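Local coordinates for protein pyridoxal kinase (Lactobacillus plantarum, PDB 3H74) that probably transfers the gamma-phosphate of ATP to the 5'-hydroxyl of pyridoxal, giving pyridoxal 5'-phosphate, at residues A145-T149 with I162-L166; V26-M30 with A218-A222; C89-T93 with A127-Q133. One frame throughout, in Å; residues are numbered along the deposited sequence.

Overall arrangement
All three contacts are helix pairs of one ribokinase-like alpha/beta domain built around a central, mostly parallel sheet. Interactions 3 and 1 follow in series along the chain and touch: R129, from 127-133, donates through NE to L148 O at 2.8 Å, while L148 CD2 packs on M128 CG at 4.0 Å; their centres are 16 Å apart. Interaction 2 joins distant parts of the sequence, with both other contacts lying between its segments. Its centre is 26 Å from that of interaction 1, across the middle of the chain, and 22 Å from that of interaction 3. Helix 213-226, which carries 218-222, starts at the GTGD signature that forms the anion hole in family relatives.

Interaction 1 of 3, residues A145-T149 with I162-L166; sequences AALLT and ILPAL
Two successive helices in the connection between sheet strands 137-138 and 175-176 of the ribokinase-like fold pack here, joined by a short linker. The last turn of helix 142-149 crosses the 162-166 part of helix 159-167 at +50°, with 9.7 Å between the short axes; T149 and L166 have the nearest CA atoms, 5.9 Å apart. Both segments are helical, but P164 kinks the second because its N cannot bond to the preceding turn. A145 points toward the partner: its CB lies 3.7 Å from I162 CD1 and equally 3.7 Å from L166 CD1, while its O is 3.5 Å from L166 CD2. The extended I162 side chain (t, t) also places CD1 3.7 Å from A146 N. L148 (m, t) adds CB to L166 CD2 at 3.9 Å. A145, small and pointing at the partner, thus takes the ends of I162 and L166, and I178 of strand 178-183 touches all three, extending the apolar packing. T149 ends the helix in the p rotamer. Its CG2 reaches L166 N at 3.6 Å, L166 CD2 at 3.7 Å and A165 CB at 3.9 Å, so the methyl meets the second helix, while OG1 turns back along its own helix to donate to A145 O at 3.2 Å, beside the backbone bond from T149 N to A145 O at 3.1 Å.

Interaction 2 of 3, residues V26-M30 with A218-A222; sequences VLTAM and AAVIA
This is a buried, mainly apolar contact that ties the first helix of the alpha/beta core, 19-29, to helix 213-226, far along the sequence. Helix 19-29 links the adjacent parallel strands 4-13 and 32-42 in a beta-alpha-beta unit, and L27 touches side chains of both. Residues 26-29 are its final turn, closed by M30 N to V26 O at 3.1 Å; M30, a selenomethionine, is the first to leave helical angles (phi/psi -85/13). Residues 218-222 stay regular, with A222 N to A218 O at 2.9 Å. The nearest CA atoms, L27 and A219, are 6.8 Å apart. V26 (t) points toward the partner and sets CG1 4.1 Å from V220 CG2 and 4.3 Å from A219 CB. L27 (m, t) leaves its backbone sideways, but its end swings across: CD1 lies 4.2 Å from A219 CB and CD2 3.5 Å from A219 O. M30 extends through chi2 t, bringing SE to 4.3 Å from V220 CA and 4.5 Å from A219 O. Helices 264-274 and 231-251 flank the pair, through I270 on V26 and M30, and W241 on V220. A219 offers its methyl and its carbonyl O, while V26, L27 and V220 bring branched side chains. With no directed polar bond between the segments, the junction probably rests on van der Waals packing and burial of apolar surface.

Interaction 3 of 3, residues C89-T93 with A127-Q133; sequences CQQIT and AMRQLIQ
Two helices run nearly parallel, their N-to-C directions 11° apart and the axes of 89-93 and 127-131 approaching to 9.2 Å. They stay in step, with CA atoms 6.2 Å apart at C89 and A127 and 5.2 Å apart at T93 and L131. C89 (m) is a knob in the hole formed by A127, M128, Q130 and L131: its CB is 3.9 Å from A127 CB, and its SG is 3.8 Å from CE of selenomethionine M128 and 4.2 Å from L131 CD2. One turn on, I92 CG2 meets L131 CD1 at 3.8 Å. T93 (m) donates through OG1 to C89 O at 2.7 Å in its own helix, and the same OG1 rests 3.3 Å from L131 CA. Q90 and Q130 lie along the more open edge. Helices 86-98 and 122-131 belong to consecutive beta-alpha-beta crossovers, linking strands 77-80, 103-106 and 137-138; such side-by-side packing is characteristic of a helical layer in the alpha/beta/alpha sandwich of the ribokinase-like fold.

Interaction 1 of 3, residues A145-T149 with I162-L166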
loop_
_atom_site.group_PDB
_atom_site.type_symbol
_atom_site.label_atom_id
_atom_site.label_comp_id
_atom_site.label_asym_id
_atom_site.label_seq_id
_atom_site.Cartn_x
_atom_site.Cartn_y
_atom_site.Cartn_z
ATOM N N ALA A 145 5.791 5.469 9.971
ATOM C CA ALA A 145 6.308 6.838 9.876
ATOM C C ALA A 145 7.481 7.049 10.837
ATOM O O ALA A 145 8.527 7.584 10.456
ATOM C CB ALA A 145 5.211 7.837 10.153
ATOM N N ALA A 146 7.291 6.617 12.080
ATOM C CA ALA A 146 8.320 6.717 13.114
ATOM C C ALA A 146 9.531 5.840 12.800
ATOM O O ALA A 146 10.680 6.279 12.944
ATOM C CB ALA A 146 7.742 6.373 14.477
ATOM N N LEU A 147 9.296 4.601 12.371
ATOM C CA LEU A 147 10.402 3.721 11.997
ATOM C C LEU A 147 11.252 4.339 10.888
ATOM O O LEU A 147 12.483 4.313 10.947
ATOM C CB LEU A 147 9.899 2.342 11.577
ATOM C CG LEU A 147 9.430 1.449 12.720
ATOM C CD1 LEU A 147 8.569 0.343 12.133
ATOM C CD2 LEU A 147 10.590 0.869 13.532
ATOM N N LEU A 148 10.602 4.918 9.885
ATOM C CA LEU A 148 11.322 5.471 8.738
ATOM C C LEU A 148 12.145 6.707 9.092
ATOM O O LEU A 148 13.243 6.890 8.559
ATOM C CB LEU A 148 10.373 5.780 7.579
ATOM C CG LEU A 148 9.762 4.558 6.892
ATOM C CD1 LEU A 148 8.644 5.008 5.964
ATOM C CD2 LEU A 148 10.804 3.767 6.129
ATOM N N THR A 149 11.634 7.543 9.987
ATOM C CA THR A 149 12.383 8.733 10.421
ATOM C C THR A 149 13.362 8.460 11.569
ATOM O O THR A 149 14.246 9.284 11.831
ATOM C CB THR A 149 11.461 9.881 10.856
ATOM O OG1 THR A 149 10.693 9.463 11.985
ATOM C CG2 THR A 149 10.542 10.320 9.722
ATOM N N ILE A 162 6.873 15.212 12.145
ATOM C CA ILE A 162 7.108 13.922 11.483
ATOM C C ILE A 162 6.920 13.958 9.960
ATOM O O ILE A 162 7.706 13.357 9.225
ATOM C CB ILE A 162 6.330 12.752 12.175
ATOM C CG1 ILE A 162 6.833 11.388 11.685
ATOM C CG2 ILE A 162 4.815 12.891 12.019
ATOM C CD1 ILE A 162 6.579 10.248 12.669
ATOM N N LEU A 163 5.921 14.697 9.480
ATOM C CA LEU A 163 5.711 14.773 8.034
ATOM C C LEU A 163 6.888 15.441 7.285
ATOM O O LEU A 163 7.387 14.873 6.321
ATOM C CB LEU A 163 4.357 15.398 7.674
ATOM C CG LEU A 163 3.090 14.596 8.009
ATOM C CD1 LEU A 163 1.845 15.439 7.798
ATOM C CD2 LEU A 163 3.009 13.318 7.190
ATOM N N PRO A 164 7.354 16.638 7.725
ATOM C CA PRO A 164 8.547 17.191 7.066
ATOM C C PRO A 164 9.780 16.275 7.127
ATOM O O PRO A 164 10.525 16.189 6.144
ATOM C CB PRO A 164 8.798 18.495 7.835
ATOM C CG PRO A 164 7.476 18.874 8.358
ATOM C CD PRO A 164 6.824 17.571 8.736
ATOM N N ALA A 165 9.983 15.596 8.254
ATOM C CA ALA A 165 11.120 14.683 8.394
ATOM C C ALA A 165 11.016 13.511 7.409
ATOM O O ALA A 165 11.994 13.166 6.745
ATOM C CB ALA A 165 11.228 14.180 9.810
ATOM N N LEU A 166 9.819 12.935 7.306
ATOM C CA LEU A 166 9.539 11.860 6.354
ATOM C C LEU A 166 9.757 12.316 4.917
ATOM O O LEU A 166 10.405 11.633 4.132
ATOM C CB LEU A 166 8.088 11.384 6.487
ATOM C CG LEU A 166 7.581 10.358 7.508
ATOM C CD1 LEU A 166 6.057 10.275 7.482
ATOM C CD2 LEU A 166 8.192 8.989 7.231
#

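Interaction 2 of 3, residues V26-M30 with A218-A222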
loop_
_atom_site.group_PDB
_atom_site.type_symbol
_atom_site.label_atom_id
_atom_site.label_comp_id
_atom_site.label_asym_id
_atom_site.label_seq_id
_atom_site.Cartn_x
_atom_site.Cartn_y
_atom_site.Cartn_z
ATOM N N VAL A 26 -9.508 -4.705 -8.152
ATOM C CA VAL A 26 -9.695 -3.269 -8.044
ATOM C C VAL A 26 -9.048 -2.522 -9.215
ATOM O O VAL A 26 -9.687 -1.696 -9.873
ATOM C CB VAL A 26 -9.172 -2.764 -6.681
ATOM C CG1 VAL A 26 -9.065 -1.240 -6.651
ATOM C CG2 VAL A 26 -10.078 -3.257 -5.553
ATOM N N LEU A 27 -7.785 -2.820 -9.493
ATOM C CA LEU A 27 -7.068 -2.092 -10.527
ATOM C C LEU A 27 -7.514 -2.493 -11.931
ATOM O O LEU A 27 -7.546 -1.665 -12.834
ATOM C CB LEU A 27 -5.560 -2.211 -10.317
ATOM C CG LEU A 27 -5.086 -1.395 -9.100
ATOM C CD1 LEU A 27 -3.737 -1.897 -8.607
ATOM C CD2 LEU A 27 -5.043 0.101 -9.399
ATOM N N THR A 28 -7.899 -3.747 -12.108
ATOM C CA THR A 28 -8.510 -4.164 -13.370
ATOM C C THR A 28 -9.798 -3.369 -13.606
ATOM O O THR A 28 -10.012 -2.840 -14.702
ATOM C CB THR A 28 -8.778 -5.675 -13.377
ATOM O OG1 THR A 28 -7.534 -6.367 -13.249
ATOM C CG2 THR A 28 -9.445 -6.120 -14.677
ATOM N N ALA A 29 -10.637 -3.244 -12.582
ATOM C CA ALA A 29 -11.879 -2.485 -12.725
ATOM C C ALA A 29 -11.600 -1.028 -13.060
ATOM O O ALA A 29 -12.379 -0.386 -13.761
ATOM C CB ALA A 29 -12.721 -2.596 -11.465
HETATM N N MSE A 30 -10.477 -0.507 -12.597
HETATM C CA MSE A 30 -10.055 0.870 -12.873
HETATM C C MSE A 30 -9.312 0.991 -14.204
HETATM O O MSE A 30 -8.693 1.988 -14.430
HETATM C CB MSE A 30 -9.179 1.401 -11.704
HETATM C CG MSE A 30 -9.959 1.446 -10.320
HETATM SE SE MSE A 30 -8.983 2.163 -8.730
HETATM C CE MSE A 30 -8.677 3.586 -10.117
ATOM N N ALA A 218 -4.221 1.360 -0.626
ATOM C CA ALA A 218 -3.085 1.631 -1.491
ATOM C C ALA A 218 -3.431 1.421 -2.959
ATOM O O ALA A 218 -3.043 2.217 -3.809
ATOM C CB ALA A 218 -1.903 0.791 -1.099
ATOM N N ALA A 219 -4.157 0.343 -3.264
ATOM C CA ALA A 219 -4.561 0.077 -4.641
ATOM C C ALA A 219 -5.450 1.197 -5.179
ATOM O O ALA A 219 -5.277 1.645 -6.308
ATOM C CB ALA A 219 -5.256 -1.284 -4.759
ATOM N N VAL A 220 -6.408 1.639 -4.369
ATOM C CA VAL A 220 -7.309 2.715 -4.787
ATOM C C VAL A 220 -6.556 4.024 -5.014
ATOM O O VAL A 220 -6.764 4.702 -6.017
ATOM C CB VAL A 220 -8.478 2.896 -3.794
ATOM C CG1 VAL A 220 -9.249 4.157 -4.086
ATOM C CG2 VAL A 220 -9.397 1.682 -3.844
ATOM N N ILE A 221 -5.671 4.362 -4.087
ATOM C CA ILE A 221 -4.880 5.583 -4.225
ATOM C C ILE A 221 -4.008 5.547 -5.485
ATOM O O ILE A 221 -4.016 6.493 -6.287
ATOM C CB ILE A 221 -4.044 5.845 -2.957
ATOM C CG1 ILE A 221 -4.961 6.253 -1.797
ATOM C CG2 ILE A 221 -2.954 6.904 -3.206
ATOM C CD1 ILE A 221 -4.286 6.350 -0.444
ATOM N N ALA A 222 -3.289 4.442 -5.689
ATOM C CA ALA A 222 -2.464 4.306 -6.881
ATOM C C ALA A 222 -3.319 4.385 -8.136
ATOM O O ALA A 222 -2.932 5.051 -9.104
ATOM C CB ALA A 222 -1.674 3.018 -6.849
#

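Interaction 3 of 3, residues C89-T93 with A127-Q133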
loop_
_atom_site.group_PDB
_atom_site.type_symbol
_atom_site.label_atom_id
_atom_site.label_comp_id
_atom_site.label_asym_id
_atom_site.label_seq_id
_atom_site.Cartn_x
_atom_site.Cartn_y
_atom_site.Cartn_z
ATOM N N CYS A 89 13.752 -6.130 -1.686
ATOM C CA CYS A 89 13.662 -4.672 -1.711
ATOM C C CYS A 89 14.710 -4.078 -2.644
ATOM O O CYS A 89 14.420 -3.195 -3.441
ATOM C CB CYS A 89 13.848 -4.091 -0.314
ATOM S SG CYS A 89 12.392 -4.184 0.735
ATOM N N GLN A 90 15.937 -4.585 -2.537
ATOM C CA GLN A 90 17.043 -4.108 -3.367
ATOM C C GLN A 90 16.822 -4.399 -4.847
ATOM O O GLN A 90 17.032 -3.535 -5.690
ATOM C CB GLN A 90 18.365 -4.711 -2.889
ATOM C CG GLN A 90 18.766 -4.246 -1.499
ATOM C CD GLN A 90 19.931 -5.029 -0.915
ATOM O OE1 GLN A 90 20.265 -6.116 -1.380
ATOM N NE2 GLN A 90 20.545 -4.477 0.124
ATOM N N GLN A 91 16.368 -5.612 -5.145
ATOM C CA GLN A 91 16.068 -6.007 -6.522
ATOM C C GLN A 91 14.991 -5.124 -7.136
ATOM O O GLN A 91 15.124 -4.647 -8.261
ATOM C CB GLN A 91 15.616 -7.461 -6.563
ATOM C CG GLN A 91 16.735 -8.466 -6.300
ATOM C CD GLN A 91 17.560 -8.796 -7.547
ATOM O OE1 GLN A 91 17.148 -8.520 -8.679
ATOM N NE2 GLN A 91 18.722 -9.396 -7.339
ATOM N N ILE A 92 13.912 -4.910 -6.384
ATOM C CA ILE A 92 12.821 -4.047 -6.843
ATOM C C ILE A 92 13.304 -2.608 -7.066
ATOM O O ILE A 92 12.992 -1.997 -8.085
ATOM C CB ILE A 92 11.605 -4.098 -5.882
ATOM C CG1 ILE A 92 10.987 -5.498 -5.897
ATOM C CG2 ILE A 92 10.565 -3.017 -6.239
ATOM C CD1 ILE A 92 10.007 -5.755 -4.762
ATOM N N THR A 93 14.087 -2.090 -6.119
ATOM C CA THR A 93 14.583 -0.714 -6.204
ATOM C C THR A 93 15.319 -0.462 -7.528
ATOM O O THR A 93 15.037 0.505 -8.234
ATOM C CB THR A 93 15.488 -0.353 -5.001
ATOM O OG1 THR A 93 14.749 -0.497 -3.781
ATOM C CG2 THR A 93 15.985 1.091 -5.103
ATOM N N ALA A 127 16.526 -1.005 4.200
ATOM C CA ALA A 127 16.189 -1.380 2.830
ATOM C C ALA A 127 14.939 -0.634 2.334
ATOM O O ALA A 127 14.879 -0.202 1.183
ATOM C CB ALA A 127 16.000 -2.879 2.722
HETATM N N MSE A 128 13.961 -0.466 3.219
HETATM C CA MSE A 128 12.737 0.248 2.878
HETATM C C MSE A 128 13.021 1.725 2.587
HETATM O O MSE A 128 12.448 2.306 1.667
HETATM C CB MSE A 128 11.718 0.119 4.003
HETATM C CG MSE A 128 10.351 0.662 3.624
HETATM SE SE MSE A 128 9.584 -0.140 2.013
HETATM C CE MSE A 128 9.767 -2.007 2.505
ATOM N N ARG A 129 13.934 2.329 3.356
ATOM C CA ARG A 129 14.296 3.723 3.121
ATOM C C ARG A 129 14.913 3.892 1.721
ATOM O O ARG A 129 14.677 4.834 1.117
ATOM C CB ARG A 129 15.293 4.230 4.200
ATOM C CG ARG A 129 14.702 4.425 5.613
ATOM C CD ARG A 129 15.736 5.023 6.560
ATOM N NE ARG A 129 15.258 5.058 7.910
ATOM C CZ ARG A 129 15.814 4.441 8.909
ATOM N NH1 ARG A 129 16.912 3.756 8.751
ATOM N NH2 ARG A 129 15.304 4.544 10.080
ATOM N N GLN A 130 15.639 2.914 1.257
ATOM C CA GLN A 130 16.152 2.959 -0.121
ATOM C C GLN A 130 15.038 2.817 -1.182
ATOM O O GLN A 130 15.001 3.510 -2.107
ATOM C CB GLN A 130 17.197 1.863 -0.357
ATOM C CG GLN A 130 16.845 0.643 0.429
ATOM C CD GLN A 130 17.279 -0.751 -0.137
ATOM O OE1 GLN A 130 18.467 -1.155 0.102
ATOM N NE2 GLN A 130 16.329 -1.475 -0.833
ATOM N N LEU A 131 14.146 1.879 -0.939
ATOM C CA LEU A 131 13.050 1.606 -1.868
ATOM C C LEU A 131 12.098 2.806 -2.021
ATOM O O LEU A 131 11.645 3.025 -3.062
ATOM C CB LEU A 131 12.272 0.353 -1.402
ATOM C CG LEU A 131 11.024 -0.027 -2.200
ATOM C CD1 LEU A 131 11.396 -0.275 -3.672
ATOM C CD2 LEU A 131 10.432 -1.289 -1.584
ATOM N N ILE A 132 11.850 3.538 -0.946
ATOM C CA ILE A 132 10.934 4.679 -1.013
ATOM C C ILE A 132 11.539 5.930 -1.654
ATOM O O ILE A 132 10.818 6.878 -1.948
ATOM C CB ILE A 132 10.349 5.057 0.379
ATOM C CG1 ILE A 132 11.446 5.581 1.321
ATOM C CG2 ILE A 132 9.533 3.884 0.957
ATOM C CD1 ILE A 132 10.931 6.118 2.645
ATOM N N GLN A 133 12.856 5.930 -1.864
ATOM C CA GLN A 133 13.580 7.158 -2.224
ATOM C C GLN A 133 13.111 7.829 -3.521
ATOM O O GLN A 133 13.196 9.054 -3.648
ATOM C CB GLN A 133 15.104 6.937 -2.215
ATOM C CG GLN A 133 15.675 6.156 -3.403
ATOM C CD GLN A 133 16.982 5.422 -3.079
ATOM O OE1 GLN A 133 17.563 5.586 -2.002
ATOM N NE2 GLN A 133 17.432 4.589 -4.015
#